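Local coordinates for protein pullulanase (Klebsiella oxytoca, PDB 2YOC) that hydrolyses the alpha-1,6-glucosidic linkages of pullulan and related branched alpha-glucans, as a secreted glycosyl hydrolase of the pullulanase type, at residues I414-D426 with S882-Q894. Residues are numbered along the deposited sequence; the frame is centred on the assembly and turned at random.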
loop_
_atom_site.group_PDB
_atom_site.type_symbol
_atom_site.label_atom_id
_atom_site.label_comp_id
_atom_site.label_asym_id
_atom_site.label_seq_id
_atom_site.Cartn_x
_atom_site.Cartn_y
_atom_site.Cartn_z
ATOM N N ILE B 414 -6.456 -9.872 -35.017
ATOM C CA ILE B 414 -6.040 -11.264 -35.296
ATOM C C ILE B 414 -7.119 -12.304 -35.063
ATOM O O ILE B 414 -7.812 -12.257 -34.044
ATOM C CB ILE B 414 -4.727 -11.651 -34.538
ATOM C CG1 ILE B 414 -3.686 -10.534 -34.604
ATOM C CG2 ILE B 414 -4.142 -12.939 -35.082
ATOM C CD1 ILE B 414 -2.603 -10.658 -33.540
ATOM N N HIS B 415 -7.202 -13.274 -36.007
ATOM C CA HIS B 415 -8.084 -14.428 -36.048
ATOM C C HIS B 415 -7.136 -15.623 -36.133
ATOM O O HIS B 415 -6.546 -15.863 -37.190
ATOM C CB HIS B 415 -8.967 -14.365 -37.312
ATOM C CG HIS B 415 -10.190 -15.238 -37.260
ATOM N ND1 HIS B 415 -11.294 -14.886 -36.494
ATOM C CD2 HIS B 415 -10.457 -16.402 -37.902
ATOM C CE1 HIS B 415 -12.187 -15.843 -36.683
ATOM N NE2 HIS B 415 -11.736 -16.774 -37.527
ATOM N N GLU B 416 -6.934 -16.319 -35.012
ATOM C CA GLU B 416 -6.021 -17.461 -34.902
ATOM C C GLU B 416 -6.714 -18.732 -35.384
ATOM O O GLU B 416 -7.554 -19.319 -34.680
ATOM C CB GLU B 416 -5.534 -17.596 -33.454
ATOM C CG GLU B 416 -4.525 -18.693 -33.202
ATOM C CD GLU B 416 -4.463 -19.186 -31.768
ATOM O OE1 GLU B 416 -5.511 -19.624 -31.232
ATOM O OE2 GLU B 416 -3.344 -19.182 -31.200
ATOM N N SER B 417 -6.328 -19.169 -36.575
ATOM C CA SER B 417 -6.883 -20.322 -37.289
ATOM C C SER B 417 -5.917 -21.532 -37.393
ATOM O O SER B 417 -4.707 -21.385 -37.160
ATOM C CB SER B 417 -7.332 -19.875 -38.678
ATOM O OG SER B 417 -7.630 -18.484 -38.686
ATOM N N HIS B 418 -6.479 -22.732 -37.726
ATOM C CA HIS B 418 -5.787 -24.017 -37.916
ATOM C C HIS B 418 -6.315 -24.631 -39.218
ATOM O O HIS B 418 -7.525 -24.581 -39.462
ATOM C CB HIS B 418 -6.032 -24.946 -36.711
ATOM C CG HIS B 418 -5.361 -26.297 -36.786
ATOM N ND1 HIS B 418 -5.911 -27.339 -37.512
ATOM C CD2 HIS B 418 -4.233 -26.744 -36.177
ATOM C CE1 HIS B 418 -5.097 -28.371 -37.344
ATOM N NE2 HIS B 418 -4.080 -28.065 -36.543
ATOM N N ILE B 419 -5.411 -25.208 -40.056
ATOM C CA ILE B 419 -5.737 -25.769 -41.382
ATOM C C ILE B 419 -6.882 -26.781 -41.412
ATOM O O ILE B 419 -7.721 -26.718 -42.310
ATOM C CB ILE B 419 -4.476 -26.167 -42.206
ATOM C CG1 ILE B 419 -3.443 -24.999 -42.332
ATOM C CG2 ILE B 419 -4.804 -26.782 -43.570
ATOM C CD1 ILE B 419 -3.942 -23.674 -42.852
ATOM N N ARG B 420 -6.946 -27.673 -40.416
ATOM C CA ARG B 420 -8.025 -28.652 -40.330
ATOM C C ARG B 420 -9.268 -27.974 -39.761
ATOM O O ARG B 420 -10.327 -28.007 -40.396
ATOM C CB ARG B 420 -7.614 -29.897 -39.535
ATOM C CG ARG B 420 -6.638 -30.775 -40.314
ATOM C CD ARG B 420 -6.711 -32.238 -39.919
ATOM N NE ARG B 420 -8.028 -32.822 -40.186
ATOM C CZ ARG B 420 -8.337 -33.517 -41.274
ATOM N NH1 ARG B 420 -7.424 -33.736 -42.212
ATOM N NH2 ARG B 420 -9.560 -34.005 -41.429
ATOM N N ASP B 421 -9.114 -27.248 -38.637
ATOM C CA ASP B 421 -10.196 -26.489 -38.000
ATOM C C ASP B 421 -11.032 -25.652 -39.012
ATOM O O ASP B 421 -12.252 -25.534 -38.849
ATOM C CB ASP B 421 -9.632 -25.583 -36.877
ATOM C CG ASP B 421 -9.201 -26.288 -35.596
ATOM O OD1 ASP B 421 -9.465 -27.495 -35.467
ATOM O OD2 ASP B 421 -8.614 -25.615 -34.709
ATOM N N LEU B 422 -10.376 -25.113 -40.067
ATOM C CA LEU B 422 -11.022 -24.291 -41.095
ATOM C C LEU B 422 -11.896 -25.079 -42.083
ATOM O O LEU B 422 -13.082 -24.764 -42.229
ATOM C CB LEU B 422 -9.986 -23.442 -41.873
ATOM C CG LEU B 422 -9.287 -22.315 -41.143
ATOM C CD1 LEU B 422 -8.168 -21.790 -41.962
ATOM C CD2 LEU B 422 -10.218 -21.188 -40.872
ATOM N N SER B 423 -11.307 -26.091 -42.762
ATOM C CA SER B 423 -11.974 -26.864 -43.816
ATOM C C SER B 423 -12.298 -28.354 -43.576
ATOM O O SER B 423 -12.847 -28.968 -44.485
ATOM C CB SER B 423 -11.186 -26.731 -45.109
ATOM O OG SER B 423 -9.847 -27.158 -44.919
ATOM N N ALA B 424 -11.979 -28.937 -42.402
ATOM C CA ALA B 424 -12.247 -30.361 -42.149
ATOM C C ALA B 424 -13.727 -30.740 -42.217
ATOM O O ALA B 424 -14.057 -31.837 -42.701
ATOM C CB ALA B 424 -11.671 -30.799 -40.813
ATOM N N TRP B 425 -14.610 -29.833 -41.745
ATOM C CA TRP B 425 -16.049 -30.082 -41.714
ATOM C C TRP B 425 -16.846 -29.340 -42.791
ATOM O O TRP B 425 -18.037 -29.613 -42.948
ATOM C CB TRP B 425 -16.622 -29.794 -40.312
ATOM C CG TRP B 425 -16.022 -30.598 -39.198
ATOM C CD1 TRP B 425 -14.918 -30.291 -38.457
ATOM C CD2 TRP B 425 -16.548 -31.801 -38.654
ATOM N NE1 TRP B 425 -14.704 -31.256 -37.504
ATOM C CE2 TRP B 425 -15.674 -32.213 -37.619
ATOM C CE3 TRP B 425 -17.637 -32.617 -38.985
ATOM C CZ2 TRP B 425 -15.878 -33.393 -36.887
ATOM C CZ3 TRP B 425 -17.832 -33.785 -38.267
ATOM C CH2 TRP B 425 -16.973 -34.154 -37.217
ATOM N N ASP B 426 -16.226 -28.400 -43.515
ATOM C CA ASP B 426 -16.975 -27.649 -44.515
ATOM C C ASP B 426 -17.224 -28.395 -45.820
ATOM O O ASP B 426 -16.320 -28.564 -46.647
ATOM C CB ASP B 426 -16.428 -26.233 -44.725
ATOM C CG ASP B 426 -17.407 -25.301 -45.429
ATOM O OD1 ASP B 426 -18.564 -25.727 -45.687
ATOM O OD2 ASP B 426 -17.029 -24.136 -45.697
ATOM N N SER B 882 -7.254 -33.897 -29.913
ATOM C CA SER B 882 -8.648 -34.220 -29.625
ATOM C C SER B 882 -9.410 -34.262 -30.943
ATOM O O SER B 882 -10.645 -34.320 -30.966
ATOM C CB SER B 882 -9.248 -33.258 -28.604
ATOM O OG SER B 882 -8.824 -33.625 -27.298
ATOM N N GLY B 883 -8.629 -34.278 -32.026
ATOM C CA GLY B 883 -9.071 -34.448 -33.403
ATOM C C GLY B 883 -10.154 -33.546 -33.936
ATOM O O GLY B 883 -10.482 -32.521 -33.339
ATOM N N ASP B 884 -10.695 -33.941 -35.095
ATOM C CA ASP B 884 -11.759 -33.233 -35.796
ATOM C C ASP B 884 -13.006 -33.115 -34.909
ATOM O O ASP B 884 -13.675 -32.080 -34.943
ATOM C CB ASP B 884 -12.114 -33.954 -37.112
ATOM C CG ASP B 884 -11.033 -33.968 -38.183
ATOM O OD1 ASP B 884 -10.342 -32.937 -38.347
ATOM O OD2 ASP B 884 -10.924 -34.994 -38.906
ATOM N N TRP B 885 -13.299 -34.167 -34.100
ATOM C CA TRP B 885 -14.459 -34.202 -33.219
ATOM C C TRP B 885 -14.592 -33.011 -32.276
ATOM O O TRP B 885 -15.550 -32.251 -32.405
ATOM C CB TRP B 885 -14.544 -35.514 -32.448
ATOM C CG TRP B 885 -15.924 -35.786 -31.905
ATOM C CD1 TRP B 885 -16.325 -35.719 -30.603
ATOM C CD2 TRP B 885 -17.091 -36.131 -32.668
ATOM N NE1 TRP B 885 -17.666 -36.022 -30.505
ATOM C CE2 TRP B 885 -18.156 -36.295 -31.754
ATOM C CE3 TRP B 885 -17.336 -36.333 -34.041
ATOM C CZ2 TRP B 885 -19.443 -36.638 -32.165
ATOM C CZ3 TRP B 885 -18.610 -36.689 -34.447
ATOM C CH2 TRP B 885 -19.650 -36.829 -33.517
ATOM N N PHE B 886 -13.646 -32.839 -31.347
ATOM C CA PHE B 886 -13.718 -31.758 -30.365
ATOM C C PHE B 886 -13.410 -30.359 -30.878
ATOM O O PHE B 886 -14.038 -29.400 -30.436
ATOM C CB PHE B 886 -12.933 -32.104 -29.095
ATOM C CG PHE B 886 -13.573 -33.228 -28.323
ATOM C CD1 PHE B 886 -14.601 -32.978 -27.420
ATOM C CD2 PHE B 886 -13.182 -34.545 -28.534
ATOM C CE1 PHE B 886 -15.218 -34.030 -26.723
ATOM C CE2 PHE B 886 -13.802 -35.598 -27.846
ATOM C CZ PHE B 886 -14.814 -35.332 -26.941
ATOM N N ASN B 887 -12.485 -30.248 -31.835
ATOM C CA ASN B 887 -12.040 -28.988 -32.423
ATOM C C ASN B 887 -12.875 -28.557 -33.627
ATOM O O ASN B 887 -12.428 -27.764 -34.452
ATOM C CB ASN B 887 -10.577 -29.124 -32.797
ATOM C CG ASN B 887 -9.664 -29.087 -31.624
ATOM O OD1 ASN B 887 -9.220 -28.015 -31.187
ATOM N ND2 ASN B 887 -9.285 -30.255 -31.159
ATOM N N ARG B 888 -14.090 -29.055 -33.709
ATOM C CA ARG B 888 -15.012 -28.795 -34.801
ATOM C C ARG B 888 -15.557 -27.383 -34.783
ATOM O O ARG B 888 -16.014 -26.898 -33.740
ATOM C CB ARG B 888 -16.159 -29.817 -34.750
ATOM C CG ARG B 888 -17.243 -29.606 -35.771
ATOM C CD ARG B 888 -18.309 -30.652 -35.641
ATOM N NE ARG B 888 -19.419 -30.359 -36.541
ATOM C CZ ARG B 888 -20.549 -29.767 -36.169
ATOM N NH1 ARG B 888 -20.743 -29.428 -34.895
ATOM N NH2 ARG B 888 -21.499 -29.520 -37.063
ATOM N N VAL B 889 -15.491 -26.726 -35.960
ATOM C CA VAL B 889 -16.058 -25.395 -36.205
ATOM C C VAL B 889 -17.083 -25.530 -37.347
ATOM O O VAL B 889 -16.691 -25.649 -38.512
ATOM C CB VAL B 889 -15.006 -24.290 -36.474
ATOM C CG1 VAL B 889 -15.677 -22.927 -36.633
ATOM C CG2 VAL B 889 -13.992 -24.234 -35.353
ATOM N N ASP B 890 -18.380 -25.546 -37.009
ATOM C CA ASP B 890 -19.430 -25.694 -38.015
ATOM C C ASP B 890 -19.682 -24.428 -38.861
ATOM O O ASP B 890 -20.442 -23.555 -38.437
ATOM C CB ASP B 890 -20.727 -26.197 -37.373
ATOM C CG ASP B 890 -21.840 -26.442 -38.366
ATOM O OD1 ASP B 890 -21.558 -26.455 -39.591
ATOM O OD2 ASP B 890 -22.988 -26.629 -37.923
ATOM N N TYR B 891 -19.107 -24.352 -40.077
ATOM C CA TYR B 891 -19.326 -23.176 -40.917
ATOM C C TYR B 891 -20.703 -23.129 -41.610
ATOM O O TYR B 891 -21.039 -22.128 -42.253
ATOM C CB TYR B 891 -18.119 -22.846 -41.834
ATOM C CG TYR B 891 -16.957 -22.213 -41.087
ATOM C CD1 TYR B 891 -16.992 -20.870 -40.706
ATOM C CD2 TYR B 891 -15.827 -22.956 -40.756
ATOM C CE1 TYR B 891 -15.950 -20.298 -39.975
ATOM C CE2 TYR B 891 -14.769 -22.391 -40.041
ATOM C CZ TYR B 891 -14.838 -21.062 -39.641
ATOM O OH TYR B 891 -13.803 -20.495 -38.924
ATOM N N SER B 892 -21.528 -24.190 -41.410
ATOM C CA SER B 892 -22.903 -24.272 -41.925
ATOM C C SER B 892 -23.901 -23.749 -40.859
ATOM O O SER B 892 -25.113 -23.767 -41.077
ATOM C CB SER B 892 -23.242 -25.698 -42.347
ATOM O OG SER B 892 -23.834 -26.452 -41.296
ATOM N N LEU B 893 -23.359 -23.293 -39.710
ATOM C CA LEU B 893 -24.031 -22.705 -38.539
ATOM C C LEU B 893 -25.260 -23.447 -38.019
ATOM O O LEU B 893 -26.359 -22.900 -38.024
ATOM C CB LEU B 893 -24.341 -21.193 -38.704
ATOM C CG LEU B 893 -23.380 -20.271 -39.454
ATOM C CD1 LEU B 893 -23.785 -18.813 -39.218
ATOM C CD2 LEU B 893 -21.926 -20.493 -39.034
ATOM N N GLN B 894 -25.080 -24.674 -37.568
ATOM C CA GLN B 894 -26.187 -25.438 -37.006
ATOM C C GLN B 894 -26.019 -25.504 -35.504
ATOM O O GLN B 894 -27.015 -25.537 -34.779
ATOM C CB GLN B 894 -26.265 -26.851 -37.619
ATOM C CG GLN B 894 -26.607 -26.869 -39.114
ATOM C CD GLN B 894 -27.877 -26.110 -39.430
ATOM O OE1 GLN B 894 -27.856 -25.101 -40.148
ATOM N NE2 GLN B 894 -29.004 -26.550 -38.859
#
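Helix 419-423 and the loop residues that follow run beside the irregular chain after the short helix 883-886, with CA atoms 6.2 Å apart both at Asp-421 and Arg-888 and at Asp-426 and Tyr-891. Trp-425 contributes the largest single share of the buried surface, and suits its place because a flat face takes an aliphatic chain while NE1 takes a carbonyl. Its indole lies flat against Arg-888, whose CG sits 3.4 Å from the centroid of the Trp-425 five-membered ring in a CH-pi contact. An arginine fits here by offering three methylenes to the indole and a charge beyond them: the extended chain (chi2 180°) sweeps CB, CG and CD across the ring, while the guanidinium, nearly perpendicular to the indole, travels past it to pair with Asp-890 and Asp-895. At the indole edge, Trp-425 NE1 donates to Asp-884 O over 2.9 Å, a bent bond that reaches the carbonyl from above its plane, and Trp-425 CH2 meets Trp-885 CE3 at 3.9 Å.

Asp-884, with its short carboxylate, suits the meeting with Arg-420. Arg-420 NE gives Asp-884 OD1 a fairly straight hydrogen bond of 3.0 Å on the syn lone pair, and Arg-420 NH2 adds a weak one to Asp-884 OD2; the arginine's bend at chi3 (62°) brings both nitrogens round to the acid. The Asp-421 carboxylate reaches the backbone of Asn-887 and is held by Tyr-543 at OD1 and Arg-871 at OD2. Farther along, the Tyr-891 ring packs against the backbone of helix 419-423, Tyr-891 CD2 3.6 Å from Leu-422 O.

Strands 413-417 and 860-864 are the first and last of the parallel eight-stranded barrel, and the contact joins the segments following their C-terminal ends, as in the closed (beta/alpha)8 catalytic domain of alpha-amylase-family enzymes.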